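Local coordinates for protein dihydroorotase (Saccharomyces cerevisiae S288C, PDB 6L0A) that uses two zinc ions to interconvert N-carbamoyl-L-aspartate and dihydroorotate, the third step of de novo pyrimidine biosynthesis, at residues Q289-Q294 against E298-F303; Y252-S257 against I309-V314; D219-A222 against N227-K230; A159-L164 against I187-D192; C23-P28 against I338-D343. One frame throughout, in Å; residues are numbered along the deposited sequence.

How the interactions relate
Following the chain from the N terminus, helix 20-32 comes first, and its packing on 338-343 (interaction 5) closes a loop of 309 residues that contains every other contact. Inside it, interaction 4 joins helices 156-170 and 184-193, on the two sides of strand 175-178 in sequence. Interaction 3 then closes a short turn after helix 218-221. Interaction 2 links strand 253-255 to the end of helix 300-312, and interaction 1 is nested within that loop, joining helix 283-293 to the start of helix 300-312. No loops cross. Interactions 1 and 2 touch through F303 against F254 and F255, while F253 and Y252 of interaction 2 pack on I190 of interaction 4.

Interaction 1 of 5, residues Q289-Q294 against E298-F303; sequences QVFEEQ and ENLKGF
With CG anti to its carbonyl carbon and beside the backbone N (chi1 -81°), F291 sends its ring from the last turns of helix 283-293 toward the beginning of helix 300-312. L300 and F303 both turn CG anti to the backbone N, beside the carbonyl carbon, and meet the ring at different places. The methyl CD1 of L300 lies over one face, 3.8 Å from the F291 ring centroid and 16° off the normal, a CH-pi contact shifted toward the CD1 and CG rim. At the far end of the ring, F291 CZ reaches F303 CB at 3.5 Å. The two phenyl rings meet obliquely, with centroids 5.5 Å apart and planes at 37°. Backbone joins in as well: F291 CE2 is 3.6 Å from N299 O, the carbonyl that also accepts a weak bond from F303 N. The amide of N299 turns elsewhere, its ND2 bonding to V247 O. Across this tight corner between successive helices, cohesion therefore rests on dispersion and close fit: a buried ring with a methyl over its face and a second ring at its tip, held by no polar bond between the segments.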
# COMPACT_ATOMS: atom_id res chain seq x y z
N GLN C 289 1.37 8.85 23.85
CA GLN C 289 1.18 7.41 23.84
C GLN C 289 2.50 6.69 23.55
O GLN C 289 2.85 5.71 24.22
CB GLN C 289 0.12 7.03 22.81
CG GLN C 289 -0.48 5.64 23.00
CD GLN C 289 -1.12 5.49 24.37
OE1 GLN C 289 -1.89 6.35 24.80
NE2 GLN C 289 -0.80 4.40 25.06
N VAL C 290 3.24 7.19 22.56
CA VAL C 290 4.49 6.55 22.16
C VAL C 290 5.54 6.69 23.26
O VAL C 290 6.23 5.72 23.60
CB VAL C 290 4.99 7.15 20.84
CG1 VAL C 290 6.34 6.55 20.45
CG2 VAL C 290 3.94 6.94 19.76
N PHE C 291 5.68 7.89 23.81
CA PHE C 291 6.72 8.10 24.81
C PHE C 291 6.42 7.33 26.10
O PHE C 291 7.35 6.85 26.75
CB PHE C 291 6.87 9.60 25.09
CG PHE C 291 7.71 10.32 24.06
CD1 PHE C 291 7.24 10.52 22.77
CD2 PHE C 291 8.97 10.81 24.40
CE1 PHE C 291 8.01 11.20 21.83
CE2 PHE C 291 9.75 11.48 23.46
CZ PHE C 291 9.26 11.68 22.17
N GLU C 292 5.15 7.17 26.44
CA GLU C 292 4.79 6.33 27.58
C GLU C 292 5.15 4.88 27.33
O GLU C 292 5.82 4.24 28.15
CB GLU C 292 3.30 6.46 27.88
CG GLU C 292 2.80 5.41 28.85
CD GLU C 292 1.67 5.92 29.72
OE1 GLU C 292 0.61 6.27 29.16
OE2 GLU C 292 1.85 5.96 30.95
N GLU C 293 4.73 4.34 26.18
CA GLU C 293 5.04 2.95 25.85
C GLU C 293 6.54 2.72 25.77
O GLU C 293 7.01 1.61 26.06
CB GLU C 293 4.33 2.57 24.55
CG GLU C 293 2.80 2.59 24.66
CD GLU C 293 2.08 2.33 23.34
OE1 GLU C 293 2.77 2.17 22.31
OE2 GLU C 293 0.83 2.29 23.33
N GLN C 294 7.32 3.74 25.42
CA GLN C 294 8.76 3.60 25.34
C GLN C 294 9.46 3.92 26.66
O GLN C 294 10.70 3.85 26.71
CB GLN C 294 9.33 4.51 24.25
CG GLN C 294 8.86 4.15 22.85
CD GLN C 294 9.06 2.69 22.53
OE1 GLN C 294 10.18 2.18 22.57
NE2 GLN C 294 7.97 2.00 22.20
N GLU C 298 10.21 11.48 30.06
CA GLU C 298 11.10 12.59 30.39
C GLU C 298 11.66 13.28 29.15
O GLU C 298 12.11 14.42 29.25
CB GLU C 298 12.25 12.10 31.28
CG GLU C 298 13.42 11.48 30.53
CD GLU C 298 13.31 9.96 30.40
OE1 GLU C 298 12.18 9.43 30.51
OE2 GLU C 298 14.35 9.30 30.18
N ASN C 299 11.64 12.61 27.99
CA ASN C 299 12.14 13.20 26.76
C ASN C 299 11.04 13.85 25.92
O ASN C 299 11.33 14.38 24.84
CB ASN C 299 12.89 12.15 25.93
CG ASN C 299 14.32 11.93 26.43
OD1 ASN C 299 14.79 12.65 27.32
ND2 ASN C 299 15.01 10.94 25.86
N LEU C 300 9.80 13.84 26.40
CA LEU C 300 8.68 14.33 25.61
C LEU C 300 8.78 15.83 25.38
O LEU C 300 8.58 16.30 24.26
CB LEU C 300 7.36 13.98 26.27
CG LEU C 300 6.12 14.43 25.51
CD1 LEU C 300 6.05 13.69 24.16
CD2 LEU C 300 4.84 14.20 26.30
N LYS C 301 9.10 16.59 26.43
CA LYS C 301 9.12 18.04 26.30
C LYS C 301 10.14 18.48 25.25
O LYS C 301 9.91 19.45 24.51
CB LYS C 301 9.41 18.70 27.65
CG LYS C 301 9.55 20.22 27.55
CD LYS C 301 9.08 20.91 28.82
CE LYS C 301 9.01 22.42 28.62
NZ LYS C 301 10.35 22.95 28.28
N GLY C 302 11.27 17.80 25.17
CA GLY C 302 12.24 18.14 24.15
C GLY C 302 11.70 17.91 22.75
O GLY C 302 11.85 18.76 21.87
N PHE C 303 11.00 16.79 22.56
CA PHE C 303 10.57 16.40 21.22
C PHE C 303 9.43 17.29 20.71
O PHE C 303 9.37 17.60 19.52
CB PHE C 303 10.15 14.93 21.20
CG PHE C 303 9.63 14.46 19.87
CD1 PHE C 303 10.50 14.26 18.81
CD2 PHE C 303 8.29 14.21 19.68
CE1 PHE C 303 10.03 13.83 17.56
CE2 PHE C 303 7.81 13.78 18.45
CZ PHE C 303 8.68 13.59 17.39

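Interaction 2 of 5, residues Y252-S257 against I309-V314; sequences YFFFGS and ISFYEV
This contact belongs to the core of the metal-dependent hydrolase barrel, where strand 253-255 meets the C-terminal end of helix 300-312. F254 reaches from the strand toward two aromatic residues near the end of that helix. Its CA-CB bond points toward the helix, and CG sits between the backbone N and the carbonyl carbon (chi1 50°), which puts CE1, CZ and CE2 against the helix. One side of that end touches F311: F254 CE1 lies 3.8 Å from F311 CB, and F254 CZ lies 4.0 Å from F311 CD2. The two side chains cross at about a right angle, while their rings meet obliquely, with centroids 5.7 Å apart and planes at 45°. On the other side, F254 CE2 comes to 4.2 Å from Y312 CE1, at the edge of the tyrosine ring and near its plane. An alanine here would remove the ring and probably leave a gap against F311 and Y312, with both aromatic side chains freer to shift. Just past these residues the helix ends in a Schellman motif, with E313 at positive phi and V314 N bonded to I309 O at 3.0 Å. The hydroxyl of Y312 bonds to N135, and its ring also meets Y39. F254 and F311 both pack on I177 of strand 175-178 and A206 of strand 205-209, while the backbone of strand 253-255 pairs with strand 205-209 and with M13 of strand 11-15, so the helix end covers the inward-facing side chains of several barrel strands.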
# COMPACT_ATOMS: atom_id res chain seq x y z
N TYR C 252 18.21 17.05 16.98
CA TYR C 252 17.98 17.13 15.55
C TYR C 252 16.78 16.30 15.10
O TYR C 252 16.59 16.10 13.89
CB TYR C 252 19.23 16.73 14.77
CG TYR C 252 20.04 15.59 15.36
CD1 TYR C 252 21.10 15.84 16.23
CD2 TYR C 252 19.76 14.27 15.04
CE1 TYR C 252 21.86 14.81 16.76
CE2 TYR C 252 20.51 13.22 15.57
CZ TYR C 252 21.56 13.50 16.43
OH TYR C 252 22.30 12.47 16.96
N PHE C 253 15.96 15.82 16.04
CA PHE C 253 14.66 15.22 15.74
C PHE C 253 13.61 15.95 16.57
O PHE C 253 13.78 16.12 17.78
CB PHE C 253 14.62 13.72 16.08
CG PHE C 253 15.63 12.89 15.32
CD1 PHE C 253 15.55 12.76 13.94
CD2 PHE C 253 16.65 12.23 15.99
CE1 PHE C 253 16.48 12.01 13.25
CE2 PHE C 253 17.57 11.46 15.30
CZ PHE C 253 17.49 11.35 13.93
N PHE C 254 12.53 16.41 15.93
CA PHE C 254 11.43 16.99 16.69
C PHE C 254 10.13 16.80 15.92
O PHE C 254 10.12 16.30 14.79
CB PHE C 254 11.69 18.47 17.05
CG PHE C 254 12.12 19.35 15.90
CD1 PHE C 254 13.46 19.61 15.67
CD2 PHE C 254 11.17 19.96 15.09
CE1 PHE C 254 13.85 20.45 14.63
CE2 PHE C 254 11.56 20.80 14.05
CZ PHE C 254 12.90 21.05 13.82
N PHE C 255 9.04 17.20 16.56
CA PHE C 255 7.69 16.85 16.12
C PHE C 255 7.23 17.74 14.98
O PHE C 255 7.24 18.97 15.09
CB PHE C 255 6.71 16.98 17.28
CG PHE C 255 5.28 16.68 16.94
CD1 PHE C 255 4.94 15.50 16.31
CD2 PHE C 255 4.27 17.58 17.29
CE1 PHE C 255 3.61 15.22 16.03
CE2 PHE C 255 2.94 17.30 17.02
CZ PHE C 255 2.61 16.11 16.38
N GLY C 256 6.80 17.11 13.89
CA GLY C 256 6.02 17.79 12.86
C GLY C 256 4.93 16.83 12.44
O GLY C 256 5.25 15.76 11.92
N SER C 257 3.67 17.17 12.67
CA SER C 257 2.62 16.16 12.52
C SER C 257 2.40 15.77 11.07
O SER C 257 2.03 14.63 10.77
CB SER C 257 1.31 16.67 13.11
OG SER C 257 0.80 17.76 12.37
N ILE C 309 11.39 24.82 18.98
CA ILE C 309 11.56 26.23 19.34
C ILE C 309 13.01 26.67 19.12
O ILE C 309 13.26 27.76 18.59
CB ILE C 309 11.11 26.45 20.80
CG1 ILE C 309 9.59 26.58 20.85
CG2 ILE C 309 11.81 27.67 21.40
CD1 ILE C 309 9.01 26.55 22.25
N SER C 310 13.97 25.82 19.49
CA SER C 310 15.38 26.17 19.34
C SER C 310 15.78 26.26 17.86
O SER C 310 16.48 27.20 17.46
CB SER C 310 16.25 25.16 20.09
OG SER C 310 17.62 25.31 19.77
N PHE C 311 15.37 25.28 17.05
CA PHE C 311 15.77 25.24 15.65
C PHE C 311 15.18 26.41 14.86
O PHE C 311 15.86 27.01 14.02
CB PHE C 311 15.36 23.91 15.02
CG PHE C 311 15.93 23.67 13.65
CD1 PHE C 311 17.19 23.11 13.50
CD2 PHE C 311 15.22 24.00 12.51
CE1 PHE C 311 17.73 22.89 12.23
CE2 PHE C 311 15.75 23.79 11.26
CZ PHE C 311 17.01 23.22 11.12
N TYR C 312 13.91 26.71 15.09
CA TYR C 312 13.27 27.82 14.40
C TYR C 312 13.54 29.15 15.09
O TYR C 312 13.09 30.19 14.60
CB TYR C 312 11.76 27.59 14.29
CG TYR C 312 11.36 26.71 13.11
CD1 TYR C 312 11.33 25.32 13.22
CD2 TYR C 312 11.03 27.28 11.89
CE1 TYR C 312 10.96 24.52 12.13
CE2 TYR C 312 10.66 26.50 10.80
CZ TYR C 312 10.63 25.13 10.93
OH TYR C 312 10.27 24.37 9.83
N GLU C 313 14.25 29.11 16.21
CA GLU C 313 14.62 30.29 17.00
C GLU C 313 13.40 31.16 17.29
O GLU C 313 13.36 32.35 17.00
CB GLU C 313 15.73 31.08 16.30
CG GLU C 313 16.97 30.21 16.10
CD GLU C 313 18.09 30.90 15.31
OE1 GLU C 313 18.61 31.92 15.79
OE2 GLU C 313 18.42 30.41 14.21
N VAL C 314 12.38 30.52 17.86
CA VAL C 314 11.14 31.18 18.24
C VAL C 314 11.39 31.99 19.51
O VAL C 314 11.93 31.46 20.49
CB VAL C 314 10.02 30.15 18.46
CG1 VAL C 314 8.69 30.84 18.75
CG2 VAL C 314 9.89 29.22 17.25

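Interaction 3 of 5, residues D219-A222 against N227-K230; sequences DDWA and NFCK
D220 O is gripped by two asparagine amides, N227 ND2 within this contact and N224 ND2 from the intervening turn. The bond from N227 ND2 to D220 O measures 3.0 Å and is nearly straight, with an N-H...O angle of 172°. Its donor stands well above the carbonyl plane, 50° out of it, although the oxygen lies close to the plane of the N227 amide. Residues 219-222 lie on the short helix 218-221 and residues 227-230 in the loop of the barrel that follows it, at the malate pocket, so these bonds tie the helix end to the chain that turns back past it. The carboxylate of D220 is engaged separately, OD2 accepting from T217 N. Next to the polar grip, the backbone of N227 runs against CB of W221: W221 CB is 3.4 Å from N227 O. The side chains touch there too, W221 CB lying 3.7 Å from N227 CB. W221 places CG between its backbone N and carbonyl carbon, which swings the indole along the returning chain to F228. Its six-membered ring and the F228 ring meet obliquely, with planes at 51°. The indole NE1 bonds to A233 O, and beyond it W221 meets W221 of the second subunit, putting this loop in the subunit interface. Farther along, K230 touches the bound malate and its NZ bonds to V104 O, so one short loop serves both interface and pocket. Between the aromatic pair the closest atoms are W221 CE3 and F228 CD1, 3.9 Å apart.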
# COMPACT_ATOMS: atom_id res chain seq x y z
N ASP C 219 1.59 -2.56 6.47
CA ASP C 219 0.41 -3.40 6.70
C ASP C 219 -0.81 -2.58 7.05
O ASP C 219 -1.94 -3.01 6.79
CB ASP C 219 0.68 -4.40 7.82
CG ASP C 219 1.46 -5.59 7.36
OD1 ASP C 219 2.27 -5.43 6.42
OD2 ASP C 219 1.30 -6.67 7.95
N ASP C 220 -0.63 -1.43 7.67
CA ASP C 220 -1.77 -0.65 8.14
C ASP C 220 -2.42 0.19 7.06
O ASP C 220 -3.58 0.59 7.24
CB ASP C 220 -1.34 0.25 9.30
CG ASP C 220 -0.80 -0.53 10.47
OD1 ASP C 220 -1.49 -1.46 10.93
OD2 ASP C 220 0.32 -0.23 10.93
N TRP C 221 -1.74 0.49 5.95
CA TRP C 221 -2.39 1.26 4.90
C TRP C 221 -2.66 0.48 3.63
O TRP C 221 -3.40 0.97 2.77
CB TRP C 221 -1.60 2.55 4.56
CG TRP C 221 -0.20 2.35 4.03
CD1 TRP C 221 0.96 2.42 4.75
CD2 TRP C 221 0.19 2.11 2.67
NE1 TRP C 221 2.05 2.20 3.93
CE2 TRP C 221 1.61 2.02 2.65
CE3 TRP C 221 -0.51 1.97 1.46
CZ2 TRP C 221 2.32 1.77 1.48
CZ3 TRP C 221 0.20 1.73 0.30
CH2 TRP C 221 1.60 1.63 0.31
N ALA C 222 -2.15 -0.75 3.51
CA ALA C 222 -2.29 -1.47 2.24
C ALA C 222 -3.76 -1.55 1.79
O ALA C 222 -4.07 -1.31 0.61
CB ALA C 222 -1.69 -2.88 2.37
N ASN C 227 -5.13 5.46 6.18
CA ASN C 227 -3.76 5.47 6.67
C ASN C 227 -2.73 5.72 5.57
O ASN C 227 -1.53 5.66 5.85
CB ASN C 227 -3.44 4.15 7.38
CG ASN C 227 -4.16 4.02 8.71
OD1 ASN C 227 -4.42 5.02 9.38
ND2 ASN C 227 -4.50 2.78 9.09
N PHE C 228 -3.15 5.97 4.33
CA PHE C 228 -2.22 6.22 3.24
C PHE C 228 -1.76 7.68 3.28
O PHE C 228 -2.60 8.58 3.27
CB PHE C 228 -2.89 5.90 1.90
CG PHE C 228 -2.10 6.33 0.69
CD1 PHE C 228 -0.88 5.73 0.39
CD2 PHE C 228 -2.60 7.31 -0.18
CE1 PHE C 228 -0.15 6.12 -0.73
CE2 PHE C 228 -1.86 7.70 -1.31
CZ PHE C 228 -0.64 7.10 -1.58
N CYS C 229 -0.45 7.92 3.33
CA CYS C 229 0.06 9.27 3.20
C CYS C 229 1.40 9.18 2.48
O CYS C 229 1.88 8.10 2.17
CB CYS C 229 0.26 9.88 4.59
SG CYS C 229 1.48 8.84 5.50
N LYS C 230 2.01 10.34 2.20
CA LYS C 230 3.35 10.35 1.65
C LYS C 230 4.29 11.06 2.62
O LYS C 230 3.88 12.02 3.28
CB LYS C 230 3.38 11.07 0.27
CG LYS C 230 2.48 10.43 -0.81
CD LYS C 230 2.84 8.98 -1.11
CE LYS C 230 4.15 8.88 -1.84
NZ LYS C 230 4.02 9.19 -3.33

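Interaction 4 of 5, residues A159-L164 against I187-D192; sequences AFLPAL and IKTIED
L161 and T189 point toward each other and slide past in opposite directions, whereas L164 and I190 cross at about a right angle. In the first pair a single methyl does the touching: L161 CD1 comes to 3.5 Å from T189 OG1, with T189 CB farther off at 4.2 Å. T189 holds OG1 anti to its carbonyl carbon (chi1 -71°), which brings the hydroxyl rather than CG2 up to the leucine. With a methyl as its neighbour across the contact, OG1 turns to its own helix for a polar partner and makes a weak hydrogen bond with S185 O. The second pair meets methyl to methyl, L164 CD2 and I190 CD1 being 4.0 Å apart, in a looser touch. L164 N still bonds to F160 O at 3.2 Å, although the helix is kinked around P162, whose nitrogen has no hydrogen to give. Both segments are helical, one on helix 156-170 and the other on helix 184-193, the helices that come before and after strand 175-178 in the barrel. L161, L164 and I190 all rest on L178 of that strand; L164 also reaches L136 of strand 133-136, and I190 packs on F253 of strand 253-255.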
# COMPACT_ATOMS: atom_id res chain seq x y z
N ALA C 159 16.39 7.24 -1.92
CA ALA C 159 16.95 7.77 -3.16
C ALA C 159 17.20 9.27 -3.10
O ALA C 159 18.04 9.78 -3.84
CB ALA C 159 16.03 7.44 -4.34
N PHE C 160 16.47 9.99 -2.25
CA PHE C 160 16.62 11.43 -2.10
C PHE C 160 17.83 11.81 -1.25
O PHE C 160 18.28 12.96 -1.32
CB PHE C 160 15.35 12.01 -1.46
CG PHE C 160 15.34 13.51 -1.36
CD1 PHE C 160 14.84 14.28 -2.41
CD2 PHE C 160 15.82 14.15 -0.23
CE1 PHE C 160 14.82 15.66 -2.33
CE2 PHE C 160 15.82 15.53 -0.14
CZ PHE C 160 15.30 16.29 -1.19
N LEU C 161 18.34 10.89 -0.43
CA LEU C 161 19.35 11.27 0.55
C LEU C 161 20.61 11.88 -0.07
O LEU C 161 21.14 12.84 0.51
CB LEU C 161 19.68 10.06 1.44
CG LEU C 161 18.54 9.59 2.33
CD1 LEU C 161 18.94 8.35 3.13
CD2 LEU C 161 18.10 10.71 3.28
N PRO C 162 21.13 11.41 -1.21
CA PRO C 162 22.24 12.15 -1.84
C PRO C 162 21.92 13.60 -2.14
O PRO C 162 22.78 14.47 -1.97
CB PRO C 162 22.50 11.36 -3.13
CG PRO C 162 22.04 9.97 -2.82
CD PRO C 162 20.85 10.14 -1.91
N ALA C 163 20.69 13.90 -2.57
CA ALA C 163 20.30 15.29 -2.83
C ALA C 163 20.37 16.12 -1.56
O ALA C 163 20.85 17.26 -1.58
CB ALA C 163 18.90 15.35 -3.43
N LEU C 164 19.89 15.57 -0.44
CA LEU C 164 19.99 16.26 0.85
C LEU C 164 21.45 16.58 1.18
O LEU C 164 21.77 17.70 1.59
CB LEU C 164 19.38 15.40 1.96
CG LEU C 164 19.53 15.94 3.38
CD1 LEU C 164 18.86 17.32 3.50
CD2 LEU C 164 18.96 14.95 4.40
N ILE C 187 17.12 8.13 8.96
CA ILE C 187 17.54 8.38 10.34
C ILE C 187 19.06 8.31 10.46
O ILE C 187 19.70 9.17 11.07
CB ILE C 187 16.86 7.38 11.30
CG1 ILE C 187 15.35 7.60 11.36
CG2 ILE C 187 17.45 7.50 12.71
CD1 ILE C 187 14.94 9.06 11.53
N LYS C 188 19.66 7.27 9.86
CA LYS C 188 21.12 7.14 9.89
C LYS C 188 21.80 8.35 9.25
O LYS C 188 22.84 8.81 9.74
CB LYS C 188 21.56 5.88 9.16
CG LYS C 188 21.33 4.59 9.89
CD LYS C 188 22.12 3.51 9.18
CE LYS C 188 21.67 2.14 9.56
NZ LYS C 188 22.45 1.13 8.82
N THR C 189 21.25 8.85 8.15
CA THR C 189 21.87 9.99 7.48
C THR C 189 21.78 11.26 8.32
O THR C 189 22.77 11.99 8.45
CB THR C 189 21.25 10.19 6.10
OG1 THR C 189 21.66 9.11 5.25
CG2 THR C 189 21.70 11.52 5.47
N ILE C 190 20.61 11.52 8.93
CA ILE C 190 20.48 12.67 9.82
C ILE C 190 21.42 12.52 11.01
O ILE C 190 22.04 13.50 11.46
CB ILE C 190 19.02 12.84 10.29
CG1 ILE C 190 18.10 13.06 9.09
CG2 ILE C 190 18.89 14.00 11.29
CD1 ILE C 190 18.41 14.32 8.31
N GLU C 191 21.56 11.30 11.53
CA GLU C 191 22.45 11.09 12.67
C GLU C 191 23.90 11.37 12.30
O GLU C 191 24.63 12.01 13.07
CB GLU C 191 22.28 9.66 13.19
CG GLU C 191 21.16 9.52 14.22
CD GLU C 191 21.04 8.11 14.76
OE1 GLU C 191 21.45 7.17 14.04
OE2 GLU C 191 20.54 7.94 15.88
N ASP C 192 24.31 10.96 11.11
CA ASP C 192 25.69 11.15 10.71
C ASP C 192 26.01 12.59 10.31
O ASP C 192 27.11 13.07 10.58
CB ASP C 192 26.03 10.18 9.58
CG ASP C 192 26.07 8.76 10.07
OD1 ASP C 192 25.84 7.84 9.26
OD2 ASP C 192 26.29 8.58 11.30

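Interaction 5 of 5, residues C23-P28 against I338-D343; sequences CELVTP and ISDGKD
L25 reaches from helix 20-32 to the tip of the small beta hairpin formed by strands 338-339 and 345-346, where an ST turn at S339 and an Asx turn at D340 overlap. Its CB already heads for the hairpin, L25 CB standing 4.2 Å from D340 CB. CG lies anti to the backbone N (chi1 174°), extending the side chain away from the helix, and the two methyls then fork over the backbone between S339 and D340. CD1 settles 3.8 Å from S339 O and 3.9 Å from D340 CB; CD2 lies 3.9 Å from D340 N and also touches D340 CB. The side chains of L25 and D340 cross at about a right angle; the aspartate offers its CB to the leucine, and OD1 is used within the hairpin loop. L25 also packs on I344 and I346, which extends the apolar contact along the returning strand. Replacing the leucine by alanine removes both methyls and is likely to open a gap between helix and hairpin, leaving the D340 turn less firmly backed. The polar groups of the turn look after themselves. S339 OG accepts from G341 N at 3.1 Å, making the ST turn, and also bonds to I344 O. D340 OD1 takes hydrogen bonds from the backbone N of K342 and of I344, holding the carboxylate in place across the loop. In the Asx turn K342 N meets D340 OD1 at 2.8 Å, approaching from above the carboxylate plane, 60° out of it.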
# COMPACT_ATOMS: atom_id res chain seq x y z
N CYS C 23 -10.57 24.86 6.57
CA CYS C 23 -9.70 25.67 7.43
C CYS C 23 -10.43 26.12 8.69
O CYS C 23 -9.84 26.14 9.78
CB CYS C 23 -9.20 26.88 6.65
SG CYS C 23 -7.96 27.88 7.51
N GLU C 24 -11.69 26.51 8.57
CA GLU C 24 -12.46 26.90 9.74
C GLU C 24 -12.64 25.74 10.70
O GLU C 24 -12.66 25.93 11.93
CB GLU C 24 -13.82 27.45 9.31
CG GLU C 24 -13.69 28.65 8.38
CD GLU C 24 -15.03 29.30 8.08
OE1 GLU C 24 -16.06 28.80 8.58
OE2 GLU C 24 -15.03 30.32 7.35
N LEU C 25 -12.76 24.52 10.18
CA LEU C 25 -12.89 23.35 11.04
C LEU C 25 -11.58 23.05 11.76
O LEU C 25 -11.56 22.82 12.97
CB LEU C 25 -13.35 22.15 10.21
CG LEU C 25 -13.43 20.76 10.85
CD1 LEU C 25 -14.26 20.75 12.13
CD2 LEU C 25 -14.01 19.78 9.84
N VAL C 26 -10.47 23.08 11.03
CA VAL C 26 -9.25 22.45 11.50
C VAL C 26 -8.35 23.40 12.29
O VAL C 26 -7.67 22.97 13.22
CB VAL C 26 -8.50 21.84 10.30
CG1 VAL C 26 -7.08 21.48 10.67
CG2 VAL C 26 -9.28 20.62 9.81
N THR C 27 -8.32 24.68 11.93
CA THR C 27 -7.40 25.60 12.58
C THR C 27 -7.61 25.69 14.09
O THR C 27 -6.61 25.70 14.82
CB THR C 27 -7.50 26.99 11.92
OG1 THR C 27 -7.18 26.87 10.53
CG2 THR C 27 -6.50 27.97 12.58
N PRO C 28 -8.84 25.72 14.62
CA PRO C 28 -9.00 25.65 16.08
C PRO C 28 -8.48 24.36 16.69
O PRO C 28 -8.14 24.34 17.88
CB PRO C 28 -10.51 25.81 16.29
CG PRO C 28 -11.01 26.48 15.05
CD PRO C 28 -10.14 25.92 13.94
N ILE C 338 -14.51 13.33 12.66
CA ILE C 338 -14.40 14.74 13.03
C ILE C 338 -15.17 15.53 11.98
O ILE C 338 -14.85 15.44 10.79
CB ILE C 338 -12.93 15.21 13.11
CG1 ILE C 338 -12.09 14.24 13.94
CG2 ILE C 338 -12.84 16.61 13.69
CD1 ILE C 338 -12.29 14.36 15.43
N SER C 339 -16.17 16.29 12.41
CA SER C 339 -17.08 16.93 11.48
C SER C 339 -17.36 18.37 11.91
O SER C 339 -17.29 18.70 13.10
CB SER C 339 -18.41 16.16 11.39
OG SER C 339 -19.25 16.73 10.40
N ASP C 340 -17.69 19.21 10.93
CA ASP C 340 -18.14 20.57 11.17
C ASP C 340 -19.66 20.68 11.19
O ASP C 340 -20.19 21.79 11.30
CB ASP C 340 -17.55 21.53 10.13
CG ASP C 340 -18.09 21.29 8.72
OD1 ASP C 340 -18.81 20.30 8.48
OD2 ASP C 340 -17.76 22.11 7.83
N GLY C 341 -20.38 19.56 11.07
CA GLY C 341 -21.82 19.59 11.03
C GLY C 341 -22.42 20.08 9.74
O GLY C 341 -23.66 20.12 9.62
N LYS C 342 -21.61 20.48 8.77
CA LYS C 342 -22.13 20.86 7.47
C LYS C 342 -21.74 19.81 6.43
O LYS C 342 -22.29 18.70 6.46
CB LYS C 342 -21.65 22.26 7.08
CG LYS C 342 -22.19 23.34 8.02
CD LYS C 342 -21.53 24.70 7.80
CE LYS C 342 -20.55 25.01 8.93
NZ LYS C 342 -21.17 25.81 10.02
N ASP C 343 -20.80 20.11 5.55
CA ASP C 343 -20.46 19.20 4.46
C ASP C 343 -19.16 18.44 4.66
O ASP C 343 -18.75 17.70 3.75
CB ASP C 343 -20.40 19.96 3.13
CG ASP C 343 -21.76 20.49 2.70
OD1 ASP C 343 -22.75 20.23 3.41
OD2 ASP C 343 -21.82 21.17 1.65